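Side-chain contact in dITP/XTP pyrophosphatase (PDB 6WWD), which probably hydrolyses non-canonical purine nucleoside triphosphates such as XTP, dITP and ITP to monophosphates and diphosphate, using magnesium, thereby cleansing the nucleotide pool: residues 30-33 with 34-37. Sequence-based numbering, arbitrary orientation.
Sequences LVSL and TDVP
Ser32 and Asp35 hold each other across a type I beta turn through both backbone and side chain. The Ser32 N-H points almost straight at Asp35 OD2 (173° at the hydrogen, N to OD2 2.6 Å), which accepts with its anti lone pair, the one facing away from the other carboxylate oxygen. Ser32 OG gives a second, longer bond to Asp35 OD2, 3.1 Å, but approaches from above the carboxylate plane. Two donors from one residue thus grip a single oxygen from different directions, which should restrict rotation of the carboxylate.

Ser32 OG is also an acceptor. With chi1 at 79°, the hydroxyl sits between its backbone N and carbonyl carbon, turned forward over the turn. There it receives the Thr34 hydroxyl, OG1 to OG 2.8 Å, and the Thr34 amide, N to OG 3.1 Å, the latter forming an ST turn. Donation therefore runs from Thr34 OG1 through Ser32 OG to the carboxylate, and the negative carboxylate probably polarises the Ser32 hydroxyl, making it a better acceptor for the two Thr34 donors.

The backbone closes the same turn: Asp35 N donates to Ser32 O at 3.0 Å, the backbone bond of the type I turn. Beyond it, Val31 CG2 lies only loosely against Val36 CG1, at 4.4 Å.

The turn follows strand 29-31, which pairs in parallel with strand 2-5 after the crossover through helix 10-22. Val31 and Val36 both touch Leu4 of strand 2-5, Ser32 packs on Leu13 of helix 10-22, and Leu33 abuts Arg8, a predicted substrate-binding residue in the loop between them.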
loop_
_atom_site.group_PDB
_atom_site.type_symbol
_atom_site.label_atom_id
_atom_site.label_comp_id
_atom_site.label_asym_id
_atom_site.label_seq_id
_atom_site.Cartn_x
_atom_site.Cartn_y
_atom_site.Cartn_z
ATOM N N LEU D 30 -26.177 17.083 18.963
ATOM C CA LEU D 30 -25.480 15.827 18.765
ATOM C C LEU D 30 -26.169 14.747 19.588
ATOM O O LEU D 30 -26.550 14.982 20.734
ATOM C CB LEU D 30 -24.035 15.977 19.220
ATOM C CG LEU D 30 -23.315 17.161 18.581
ATOM C CD1 LEU D 30 -21.883 17.192 19.065
ATOM C CD2 LEU D 30 -23.392 17.118 17.052
ATOM N N VAL D 31 -26.338 13.575 18.992
ATOM C CA VAL D 31 -26.908 12.397 19.629
ATOM C C VAL D 31 -25.848 11.314 19.523
ATOM O O VAL D 31 -24.980 11.372 18.647
ATOM C CB VAL D 31 -28.254 11.945 18.999
ATOM C CG1 VAL D 31 -29.229 13.118 18.902
ATOM C CG2 VAL D 31 -28.036 11.342 17.617
ATOM N N SER D 32 -25.848 10.387 20.478
ATOM C CA SER D 32 -24.857 9.317 20.544
ATOM C C SER D 32 -25.488 7.977 20.168
ATOM O O SER D 32 -26.681 7.875 19.893
ATOM C CB SER D 32 -24.236 9.233 21.941
ATOM O OG SER D 32 -25.125 8.548 22.811
ATOM N N LEU D 33 -24.660 6.935 20.175
ATOM C CA LEU D 33 -25.137 5.580 19.908
ATOM C C LEU D 33 -26.122 5.086 20.968
ATOM O O LEU D 33 -26.852 4.125 20.711
ATOM C CB LEU D 33 -23.937 4.642 19.793
ATOM C CG LEU D 33 -23.145 4.904 18.512
ATOM C CD1 LEU D 33 -21.831 4.119 18.476
ATOM C CD2 LEU D 33 -24.014 4.540 17.317
ATOM N N THR D 34 -26.088 5.647 22.182
ATOM C CA THR D 34 -27.078 5.309 23.208
ATOM C C THR D 34 -28.407 6.044 23.026
ATOM O O THR D 34 -29.374 5.721 23.721
ATOM C CB THR D 34 -26.506 5.569 24.614
ATOM O OG1 THR D 34 -26.286 6.967 24.803
ATOM C CG2 THR D 34 -25.191 4.840 24.811
ATOM N N ASP D 35 -28.471 7.047 22.142
ATOM C CA ASP D 35 -29.709 7.767 21.841
ATOM C C ASP D 35 -30.459 7.176 20.663
ATOM O O ASP D 35 -31.541 7.657 20.324
ATOM C CB ASP D 35 -29.405 9.237 21.541
ATOM C CG ASP D 35 -28.674 9.911 22.672
ATOM O OD1 ASP D 35 -29.213 9.881 23.793
ATOM O OD2 ASP D 35 -27.566 10.454 22.456
ATOM N N VAL D 36 -29.876 6.206 19.980
ATOM C CA VAL D 36 -30.556 5.552 18.870
ATOM C C VAL D 36 -30.525 4.061 19.180
ATOM O O VAL D 36 -29.684 3.611 19.981
ATOM C CB VAL D 36 -29.918 5.922 17.518
ATOM C CG1 VAL D 36 -30.023 7.419 17.308
ATOM C CG2 VAL D 36 -28.445 5.489 17.445
ATOM N N PRO D 37 -31.463 3.282 18.644
ATOM C CA PRO D 37 -31.465 1.838 18.902
ATOM C C PRO D 37 -30.138 1.182 18.548
ATOM O O PRO D 37 -29.466 1.547 17.581
ATOM C CB PRO D 37 -32.614 1.333 18.033
ATOM C CG PRO D 37 -33.568 2.496 18.025
ATOM C CD PRO D 37 -32.720 3.736 18.026
HETATM O O HOH W 1 -26.745 2.395 18.725
#